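Long-range contacts in uncharacterized protein (Jannaschia sp. CCS1, PDB 2PYQ), which is of unknown function but folds as a compact, all-helical single-chain member of the DUF2853 family: residues A45-E55 against R92-Y100; I59-L70 against Y100-K109. All blocks are in the same frame, centred on the assembly; numbering follows the deposited sequence. Where two conformers were deposited one is given.

Contact 1: A45-E55 against R92-Y100; sequences ASTVAGSDTAE and RNKYRAVVY
Val48 CG2 lies over one face of the Arg96 guanidinium, offset toward its rim; Tyr100 OH lies at the edge in plane, and Glu55 OE1 approaches the edge near the plane, making a long salt bridge of 3.6 Å to Arg96 NH2. In this all-helical protein the two loops meet through a single antiparallel beta bridge just ahead of helix 96-106, Thr47 and Tyr95 forming a non-hydrogen-bonded pair. The Glu55 carboxylate is turned 63° from the guanidinium plane, so the charges meet without forming a flat, two-pronged pair. Arg96 CG lies over one face of the Tyr100 ring. The hydroxyl of Ser46 sits at the edge of the Tyr95 ring, its OG 3.6 Å from CD1, and is hydrogen-bonded to Arg43 O. Two backbone bonds flank the bridge: Arg96 N gives a nearly straight bond (2.9 Å) to Ser46 O, and Val48 N donates to Lys94 O at 2.7 Å. Because Tyr95 is the N-cap residue, the bridge ties the start of that helix to the chain leaving helix 43-46. Water enters at both ends: one molecule joins Ser46 O to Ala97 N, and another links Val48 O with Lys94 N. Arg96 runs extended to CD and bends at chi3 (-77°), which brings its NH1 within 3.1 Å of Ala45 O. Glu55 OE2 accepts from Ala49 N at 2.7 Å, on its anti side and 22° out of the carboxylate plane.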
loop_
_atom_site.group_PDB
_atom_site.type_symbol
_atom_site.label_atom_id
_atom_site.label_comp_id
_atom_site.label_asym_id
_atom_site.label_seq_id
_atom_site.Cartn_x
_atom_site.Cartn_y
_atom_site.Cartn_z
ATOM N N ALA A 45 -8.914 -7.889 -7.109
ATOM C CA ALA A 45 -7.485 -7.977 -7.448
ATOM C C ALA A 45 -6.644 -6.809 -6.959
ATOM O O ALA A 45 -5.420 -6.924 -6.916
ATOM C CB ALA A 45 -7.319 -8.129 -8.948
ATOM N N SER A 46 -7.260 -5.669 -6.621
ATOM C CA SER A 46 -6.511 -4.473 -6.170
ATOM C C SER A 46 -6.389 -4.346 -4.654
ATOM O O SER A 46 -5.740 -3.410 -4.192
ATOM C CB SER A 46 -7.174 -3.209 -6.720
ATOM O OG SER A 46 -8.476 -3.032 -6.167
ATOM N N THR A 47 -6.995 -5.262 -3.889
ATOM C CA THR A 47 -7.005 -5.198 -2.423
ATOM C C THR A 47 -6.211 -6.311 -1.756
ATOM O O THR A 47 -5.955 -7.363 -2.342
ATOM C CB THR A 47 -8.450 -5.179 -1.867
ATOM O OG1 THR A 47 -9.147 -6.370 -2.266
ATOM C CG2 THR A 47 -9.225 -3.963 -2.374
ATOM N N VAL A 48 -5.800 -6.034 -0.509
ATOM C CA VAL A 48 -4.989 -6.924 0.323
ATOM C C VAL A 48 -5.876 -7.493 1.433
ATOM O O VAL A 48 -6.595 -6.730 2.112
ATOM C CB VAL A 48 -3.832 -6.114 0.994
ATOM C CG1 VAL A 48 -3.110 -6.956 2.053
ATOM C CG2 VAL A 48 -2.862 -5.643 -0.047
ATOM N N ALA A 49 -5.810 -8.809 1.626
ATOM C CA ALA A 49 -6.534 -9.473 2.725
ATOM C C ALA A 49 -5.638 -9.328 3.963
ATOM O O ALA A 49 -4.653 -10.082 4.123
ATOM C CB ALA A 49 -6.774 -10.956 2.407
ATOM N N GLY A 50 -5.967 -8.335 4.797
ATOM C CA GLY A 50 -5.213 -8.022 6.019
ATOM C C GLY A 50 -5.089 -9.151 7.026
ATOM O O GLY A 50 -4.093 -9.245 7.726
ATOM N N SER A 51 -6.105 -10.016 7.083
ATOM C CA SER A 51 -6.137 -11.166 8.000
ATOM C C SER A 51 -5.545 -12.472 7.424
ATOM O O SER A 51 -5.664 -13.527 8.073
ATOM C CB SER A 51 -7.583 -11.408 8.422
ATOM O OG SER A 51 -8.374 -11.740 7.269
ATOM N N ASP A 52 -4.907 -12.440 6.240
ATOM C CA ASP A 52 -4.318 -13.648 5.668
ATOM C C ASP A 52 -2.813 -13.658 5.876
ATOM O O ASP A 52 -2.099 -12.873 5.246
ATOM C CB ASP A 52 -4.626 -13.775 4.192
ATOM C CG ASP A 52 -4.052 -15.037 3.622
ATOM O OD1 ASP A 52 -4.450 -16.143 4.090
ATOM O OD2 ASP A 52 -3.171 -14.948 2.726
ATOM N N THR A 53 -2.328 -14.579 6.706
ATOM C CA THR A 53 -0.901 -14.760 7.029
ATOM C C THR A 53 -0.003 -14.854 5.814
ATOM O O THR A 53 0.982 -14.117 5.745
ATOM C CB THR A 53 -0.726 -16.025 7.930
ATOM O OG1 THR A 53 -1.326 -15.743 9.224
ATOM C CG2 THR A 53 0.761 -16.435 8.139
ATOM N N ALA A 54 -0.340 -15.719 4.863
ATOM C CA ALA A 54 0.502 -15.914 3.651
ATOM C C ALA A 54 0.620 -14.649 2.786
ATOM O O ALA A 54 1.699 -14.371 2.250
ATOM C CB ALA A 54 -0.013 -17.111 2.812
ATOM N N GLU A 55 -0.448 -13.875 2.717
ATOM C CA GLU A 55 -0.469 -12.656 1.946
ATOM C C GLU A 55 0.466 -11.602 2.565
ATOM O O GLU A 55 1.203 -10.942 1.878
ATOM C CB GLU A 55 -1.901 -12.214 1.815
ATOM C CG GLU A 55 -2.139 -10.837 1.684
ATOM C CD GLU A 55 -2.710 -10.509 0.377
ATOM O OE1 GLU A 55 -1.937 -10.594 -0.602
ATOM O OE2 GLU A 55 -3.936 -10.178 0.306
ATOM N N ARG A 92 -12.707 -3.464 4.678
ATOM C CA ARG A 92 -12.696 -4.668 3.833
ATOM C C ARG A 92 -12.080 -4.449 2.445
ATOM O O ARG A 92 -11.840 -5.421 1.732
ATOM C CB ARG A 92 -14.106 -5.278 3.762
ATOM C CG ARG A 92 -14.508 -5.889 5.124
ATOM C CD ARG A 92 -15.955 -6.136 5.248
ATOM N NE ARG A 92 -16.768 -4.913 5.266
ATOM C CZ ARG A 92 -16.963 -4.094 6.310
ATOM N NH1 ARG A 92 -16.349 -4.278 7.493
ATOM N NH2 ARG A 92 -17.765 -3.027 6.166
ATOM N N ASN A 93 -11.823 -3.185 2.075
ATOM C CA ASN A 93 -11.155 -2.831 0.816
ATOM C C ASN A 93 -9.835 -2.078 1.097
ATOM O O ASN A 93 -9.726 -0.854 0.889
ATOM C CB ASN A 93 -12.066 -1.984 -0.083
ATOM C CG ASN A 93 -13.299 -2.742 -0.535
ATOM O OD1 ASN A 93 -13.233 -3.933 -0.913
ATOM N ND2 ASN A 93 -14.435 -2.052 -0.534
ATOM N N LYS A 94 -8.871 -2.820 1.610
ATOM C CA LYS A 94 -7.534 -2.295 1.828
ATOM C C LYS A 94 -6.766 -2.358 0.479
ATOM O O LYS A 94 -6.274 -3.414 0.097
ATOM C CB LYS A 94 -6.795 -3.089 2.914
ATOM C CG LYS A 94 -7.425 -2.918 4.286
ATOM C CD LYS A 94 -6.531 -3.539 5.328
ATOM C CE LYS A 94 -7.124 -3.420 6.695
ATOM N NZ LYS A 94 -8.299 -4.297 6.882
ATOM N N TYR A 95 -6.659 -1.231 -0.204
ATOM C CA TYR A 95 -5.999 -1.192 -1.493
ATOM C C TYR A 95 -4.496 -1.447 -1.340
ATOM O O TYR A 95 -3.851 -0.889 -0.445
ATOM C CB TYR A 95 -6.275 0.116 -2.230
ATOM C CG TYR A 95 -7.731 0.259 -2.609
ATOM C CD1 TYR A 95 -8.272 -0.527 -3.615
ATOM C CD2 TYR A 95 -8.549 1.188 -1.970
ATOM C CE1 TYR A 95 -9.624 -0.424 -3.969
ATOM C CE2 TYR A 95 -9.907 1.307 -2.308
ATOM C CZ TYR A 95 -10.431 0.499 -3.305
ATOM O OH TYR A 95 -11.776 0.627 -3.656
ATOM N N ARG A 96 -3.977 -2.342 -2.188
ATOM C CA ARG A 96 -2.640 -2.731 -2.086
ATOM C C ARG A 96 -1.664 -1.481 -2.352
ATOM O O ARG A 96 -0.676 -1.340 -1.633
ATOM C CB ARG A 96 -2.351 -3.793 -3.128
ATOM C CG ARG A 96 -0.903 -4.269 -3.164
ATOM C CD ARG A 96 -0.701 -5.379 -4.199
ATOM N NE ARG A 96 -1.208 -6.684 -3.710
ATOM C CZ ARG A 96 -2.454 -7.161 -3.874
ATOM N NH1 ARG A 96 -3.407 -6.507 -4.564
ATOM N NH2 ARG A 96 -2.746 -8.358 -3.350
ATOM N N ALA A 97 -2.031 -0.577 -3.268
ATOM C CA ALA A 97 -1.255 0.661 -3.487
ATOM C C ALA A 97 -1.173 1.500 -2.208
ATOM O O ALA A 97 -0.110 2.040 -1.907
ATOM C CB ALA A 97 -1.850 1.502 -4.663
ATOM N N VAL A 98 -2.278 1.574 -1.455
ATOM C CA VAL A 98 -2.308 2.331 -0.206
ATOM C C VAL A 98 -1.411 1.659 0.833
ATOM O O VAL A 98 -0.640 2.335 1.518
ATOM C CB VAL A 98 -3.736 2.507 0.319
ATOM C CG1 VAL A 98 -3.722 3.183 1.686
ATOM C CG2 VAL A 98 -4.580 3.301 -0.703
ATOM N N VAL A 99 -1.478 0.343 0.918
ATOM C CA VAL A 99 -0.609 -0.422 1.848
ATOM C C VAL A 99 0.866 -0.239 1.497
ATOM O O VAL A 99 1.694 0.024 2.371
ATOM C CB VAL A 99 -0.995 -1.913 1.875
ATOM C CG1 VAL A 99 0.017 -2.750 2.711
ATOM C CG2 VAL A 99 -2.418 -2.058 2.411
ATOM N N TYR A 100 1.188 -0.357 0.216
ATOM C CA TYR A 100 2.579 -0.175 -0.272
ATOM C C TYR A 100 3.069 1.244 -0.008
ATOM O O TYR A 100 4.197 1.424 0.420
ATOM C CB TYR A 100 2.713 -0.590 -1.744
ATOM C CG TYR A 100 2.715 -2.109 -1.971
ATOM C CD1 TYR A 100 2.252 -3.024 -1.002
ATOM C CD2 TYR A 100 3.113 -2.628 -3.218
ATOM C CE1 TYR A 100 2.243 -4.393 -1.215
ATOM C CE2 TYR A 100 3.080 -4.036 -3.464
ATOM C CZ TYR A 100 2.660 -4.899 -2.441
ATOM O OH TYR A 100 2.626 -6.282 -2.645
HETATM O O HOH W 1 -4.255 -1.121 -5.211
HETATM O O HOH W 2 -8.969 -5.738 2.176
HETATM O O HOH W 3 -8.357 -6.570 4.798
#

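Contact 2: I59-L70 against Y100-K109; sequences IKKNFLMKKLGL and YYMLTKHFGK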
loop_
_atom_site.group_PDB
_atom_site.type_symbol
_atom_site.label_atom_id
_atom_site.label_comp_id
_atom_site.label_asym_id
_atom_site.label_seq_id
_atom_site.Cartn_x
_atom_site.Cartn_y
_atom_site.Cartn_z
ATOM N N ILE A 59 3.968 -9.964 1.071
ATOM C CA ILE A 59 4.309 -8.515 1.074
ATOM C C ILE A 59 5.688 -8.360 1.690
ATOM O O ILE A 59 6.506 -7.631 1.161
ATOM C CB ILE A 59 3.270 -7.672 1.823
ATOM C CG1 ILE A 59 1.920 -7.692 1.076
ATOM C CG2 ILE A 59 3.731 -6.211 1.986
ATOM C CD1 ILE A 59 0.786 -7.143 1.863
ATOM N N LYS A 60 5.975 -9.088 2.763
ATOM C CA LYS A 60 7.283 -9.033 3.400
ATOM C C LYS A 60 8.397 -9.480 2.457
ATOM O O LYS A 60 9.415 -8.768 2.294
ATOM C CB LYS A 60 7.308 -9.867 4.689
ATOM C CG LYS A 60 8.644 -9.883 5.395
ATOM C CD LYS A 60 8.588 -10.692 6.666
ATOM C CE LYS A 60 9.980 -11.079 7.133
ATOM N NZ LYS A 60 9.974 -11.904 8.371
ATOM N N LYS A 61 8.223 -10.636 1.828
ATOM C CA LYS A 61 9.287 -11.190 0.967
ATOM C C LYS A 61 9.393 -10.460 -0.369
ATOM O O LYS A 61 10.487 -10.085 -0.767
ATOM C CB LYS A 61 9.156 -12.736 0.785
ATOM C CG LYS A 61 8.054 -13.204 -0.096
ATOM C CD LYS A 61 7.918 -14.719 -0.099
ATOM C CE LYS A 61 6.825 -15.171 -1.088
ATOM N NZ LYS A 61 6.545 -16.629 -0.963
ATOM N N ASN A 62 8.276 -10.237 -1.030
ATOM C CA ASN A 62 8.290 -9.665 -2.395
ATOM C C ASN A 62 8.347 -8.156 -2.449
ATOM O O ASN A 62 9.005 -7.639 -3.342
ATOM C CB ASN A 62 7.120 -10.172 -3.258
ATOM C CG ASN A 62 7.221 -11.651 -3.567
ATOM O OD1 ASN A 62 8.292 -12.257 -3.461
ATOM N ND2 ASN A 62 6.103 -12.235 -3.972
ATOM N N PHE A 63 7.685 -7.452 -1.533
ATOM C CA PHE A 63 7.720 -5.987 -1.552
ATOM C C PHE A 63 8.807 -5.410 -0.632
ATOM O O PHE A 63 9.691 -4.722 -1.095
ATOM C CB PHE A 63 6.353 -5.386 -1.246
ATOM C CG PHE A 63 6.345 -3.890 -1.313
ATOM C CD1 PHE A 63 6.459 -3.240 -2.550
ATOM C CD2 PHE A 63 6.265 -3.106 -0.139
ATOM C CE1 PHE A 63 6.480 -1.839 -2.629
ATOM C CE2 PHE A 63 6.275 -1.715 -0.222
ATOM C CZ PHE A 63 6.400 -1.073 -1.465
ATOM N N LEU A 64 8.754 -5.703 0.667
ATOM C CA LEU A 64 9.712 -5.121 1.618
ATOM C C LEU A 64 11.130 -5.548 1.366
ATOM O O LEU A 64 12.025 -4.703 1.275
ATOM C CB LEU A 64 9.330 -5.416 3.086
ATOM C CG LEU A 64 7.986 -4.832 3.544
ATOM C CD1 LEU A 64 7.744 -5.203 4.991
ATOM C CD2 LEU A 64 7.935 -3.312 3.352
HETATM N N MSE A 65 11.314 -6.829 1.172
HETATM C CA MSE A 65 12.662 -7.428 1.047
HETATM C C MSE A 65 13.159 -7.281 -0.417
HETATM O O MSE A 65 14.211 -6.795 -0.657
HETATM C CB MSE A 65 12.699 -8.880 1.538
HETATM C CG MSE A 65 12.854 -9.033 3.030
HETATM SE SE MSE A 65 12.208 -10.762 3.532
HETATM C CE MSE A 65 13.211 -11.191 4.790
ATOM N N LYS A 66 12.359 -7.742 -1.359
ATOM C CA LYS A 66 12.792 -7.755 -2.765
ATOM C C LYS A 66 12.804 -6.365 -3.415
ATOM O O LYS A 66 13.769 -6.042 -4.116
ATOM C CB LYS A 66 11.946 -8.719 -3.595
ATOM N N LYS A 67 11.759 -5.563 -3.216
ATOM C CA LYS A 67 11.641 -4.252 -3.879
ATOM C C LYS A 67 12.228 -3.082 -3.086
ATOM O O LYS A 67 13.058 -2.323 -3.627
ATOM C CB LYS A 67 10.205 -3.963 -4.305
ATOM C CG LYS A 67 9.604 -5.020 -5.283
ATOM C CD LYS A 67 10.416 -5.230 -6.578
ATOM C CE LYS A 67 9.748 -6.255 -7.492
ATOM N N LEU A 68 11.832 -2.911 -1.821
ATOM C CA LEU A 68 12.390 -1.833 -0.990
ATOM C C LEU A 68 13.776 -2.152 -0.472
ATOM O O LEU A 68 14.436 -1.250 0.042
ATOM C CB LEU A 68 11.448 -1.441 0.146
ATOM C CG LEU A 68 10.033 -1.029 -0.238
ATOM C CD1 LEU A 68 9.344 -0.510 1.024
ATOM C CD2 LEU A 68 9.951 0.013 -1.358
ATOM N N GLY A 69 14.231 -3.395 -0.589
ATOM C CA GLY A 69 15.576 -3.787 -0.177
ATOM C C GLY A 69 15.844 -3.939 1.299
ATOM O O GLY A 69 16.988 -3.932 1.728
ATOM N N LEU A 70 14.788 -4.113 2.096
ATOM C CA LEU A 70 14.930 -4.232 3.556
ATOM C C LEU A 70 15.343 -5.626 3.963
ATOM O O LEU A 70 14.937 -6.604 3.347
ATOM C CB LEU A 70 13.617 -3.871 4.251
ATOM C CG LEU A 70 13.160 -2.416 4.085
ATOM C CD1 LEU A 70 11.683 -2.280 4.405
ATOM C CD2 LEU A 70 13.983 -1.517 4.983
ATOM N N TYR A 100 1.188 -0.357 0.216
ATOM C CA TYR A 100 2.579 -0.175 -0.272
ATOM C C TYR A 100 3.069 1.244 -0.008
ATOM O O TYR A 100 4.197 1.424 0.420
ATOM C CB TYR A 100 2.713 -0.590 -1.744
ATOM C CG TYR A 100 2.715 -2.109 -1.971
ATOM C CD1 TYR A 100 2.252 -3.024 -1.002
ATOM C CD2 TYR A 100 3.113 -2.628 -3.218
ATOM C CE1 TYR A 100 2.243 -4.393 -1.215
ATOM C CE2 TYR A 100 3.080 -4.036 -3.464
ATOM C CZ TYR A 100 2.660 -4.899 -2.441
ATOM O OH TYR A 100 2.626 -6.282 -2.645
ATOM N N TYR A 101 2.230 2.240 -0.242
ATOM C CA TYR A 101 2.560 3.630 0.028
ATOM C C TYR A 101 2.895 3.791 1.512
ATOM O O TYR A 101 3.909 4.370 1.866
ATOM C CB TYR A 101 1.385 4.544 -0.348
ATOM C CG TYR A 101 1.560 5.995 0.054
ATOM C CD1 TYR A 101 1.238 6.432 1.360
ATOM C CD2 TYR A 101 2.045 6.932 -0.840
ATOM C CE1 TYR A 101 1.400 7.750 1.752
ATOM C CE2 TYR A 101 2.202 8.270 -0.470
ATOM C CZ TYR A 101 1.889 8.672 0.831
ATOM O OH TYR A 101 2.073 9.990 1.182
HETATM N N MSE A 102 2.013 3.269 2.370
HETATM C CA MSE A 102 2.214 3.396 3.838
HETATM C C MSE A 102 3.493 2.692 4.293
HETATM O O MSE A 102 4.202 3.239 5.127
HETATM C CB MSE A 102 0.987 2.922 4.627
HETATM C CG MSE A 102 -0.140 3.935 4.633
HETATM SE SE MSE A 102 -1.487 3.440 5.970
HETATM C CE MSE A 102 -2.060 2.461 4.912
ATOM N N LEU A 103 3.778 1.517 3.767
ATOM C CA LEU A 103 5.011 0.810 4.124
ATOM C C LEU A 103 6.256 1.592 3.664
ATOM O O LEU A 103 7.244 1.685 4.398
ATOM C CB LEU A 103 5.041 -0.597 3.546
ATOM C CG LEU A 103 4.027 -1.574 4.175
ATOM C CD1 LEU A 103 3.913 -2.809 3.337
ATOM C CD2 LEU A 103 4.434 -1.908 5.613
ATOM N N THR A 104 6.213 2.120 2.444
ATOM C CA THR A 104 7.329 2.936 1.916
ATOM C C THR A 104 7.628 4.144 2.832
ATOM O O THR A 104 8.814 4.396 3.187
ATOM C CB THR A 104 7.029 3.394 0.464
ATOM O OG1 THR A 104 6.814 2.238 -0.360
ATOM C CG2 THR A 104 8.190 4.173 -0.090
ATOM N N LYS A 105 6.584 4.888 3.192
ATOM C CA LYS A 105 6.661 5.948 4.221
ATOM C C LYS A 105 7.206 5.468 5.577
ATOM O O LYS A 105 8.065 6.083 6.124
ATOM C CB LYS A 105 5.325 6.643 4.423
ATOM C CG LYS A 105 4.839 7.510 3.348
ATOM C CD LYS A 105 5.851 8.278 2.833
ATOM C CE LYS A 105 5.425 9.617 2.699
ATOM N NZ LYS A 105 6.505 10.503 3.238
ATOM N N HIS A 106 6.645 4.370 6.060
ATOM C CA HIS A 106 6.964 3.840 7.396
ATOM C C HIS A 106 8.421 3.477 7.545
ATOM O O HIS A 106 9.016 3.750 8.572
ATOM C CB HIS A 106 6.109 2.595 7.671
ATOM C CG HIS A 106 6.394 1.937 8.962
ATOM N ND1 HIS A 106 5.845 2.383 10.150
ATOM C CD2 HIS A 106 7.115 0.830 9.267
ATOM C CE1 HIS A 106 6.281 1.596 11.140
ATOM N NE2 HIS A 106 7.051 0.663 10.632
ATOM N N PHE A 107 9.005 2.913 6.493
ATOM C CA PHE A 107 10.397 2.535 6.461
ATOM C C PHE A 107 11.333 3.609 5.858
ATOM O O PHE A 107 12.508 3.358 5.758
ATOM C CB PHE A 107 10.577 1.193 5.768
ATOM C CG PHE A 107 10.004 0.023 6.538
ATOM C CD1 PHE A 107 10.601 -0.419 7.699
ATOM C CD2 PHE A 107 8.854 -0.628 6.091
ATOM C CE1 PHE A 107 10.092 -1.500 8.387
ATOM C CE2 PHE A 107 8.340 -1.699 6.772
ATOM C CZ PHE A 107 8.957 -2.131 7.933
ATOM N N GLY A 108 10.836 4.792 5.479
ATOM C CA GLY A 108 11.672 5.845 4.937
ATOM C C GLY A 108 12.350 5.529 3.610
ATOM O O GLY A 108 13.437 6.028 3.328
ATOM N N LYS A 109 11.645 4.786 2.756
ATOM C CA LYS A 109 12.167 4.286 1.475
ATOM C C LYS A 109 11.593 4.987 0.243
ATOM O O LYS A 109 11.666 4.456 -0.842
ATOM C CB LYS A 109 11.917 2.776 1.405
ATOM C CG LYS A 109 12.763 1.941 2.351
ATOM C CD LYS A 109 14.209 1.940 1.921
ATOM C CE LYS A 109 15.051 1.007 2.718
ATOM N NZ LYS A 109 16.432 1.062 2.160
#
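Phe63 and Tyr100 stack face to face, their ring centroids 3.9 Å apart and their planes at 16°. The side chains slide past each other in opposite directions, which places the CB of each over the other's ring in a pair of CH-pi contacts. In Phe63, CG anti to the backbone N (chi1 -178°) lays the ring over Tyr100. Leu68 CG covers the other face of the Phe63 ring, toward the rim, and Thr104 OG1 meets its edge in plane, 3.5 Å from CZ. That hydroxyl is held by Tyr100 O, to which it donates at 2.8 Å from above the carbonyl plane, while Thr104 N reaches the same oxygen from the opposite face. Here helices 53-65 and 96-106 pack within the all-helical fold, the axes of segments 59-65 and 100-106 crossing at -62° and 11.2 Å apart at closest approach; the first contains a wider pi-type turn, and the second ends in a Schellman motif at Gly108. Ile59 sets its CG2 methyl 3.7 Å from Leu103 CD1, and the two side chains cross at about a right angle. Leu64 CD2 touches both Leu103 CB and Phe107 CE2, while Ile80 of helix 74-87 also touches Leu64. Farther along both segments, Leu70 places CD1 over one face of Phe107, 3.8 Å from the ring centroid, and His106 CD2 lies over the opposite face. The Lys109 chain bends at chi2 and then runs straight, carrying its CE to 3.6 Å from both Leu70 CD2 and Leu68 O.

How the contacts relate
The centres of contact 1 and contact 2 lie 14 Å apart, and both contacts use helix 53-65 and helix 96-106. Their segments alternate along the chain: 45-55, then 59-70, then 92-100, and finally 100-109, with Tyr100 shared. Contact 1 joins the loop before helix 53-65 to the start of helix 96-106 through backbone bonds, whereas contact 2 joins the bodies and C-terminal ends of the same helices chiefly through side chains, with no hydrogen bond across. They touch where Val48 CG1 packs against Ile59 CD1 at 3.9 Å. Together they tie helix 53-65 and the loop before it to helix 96-106 from its N-cap to its C-terminal end, with helix 74-87 touching both contacts.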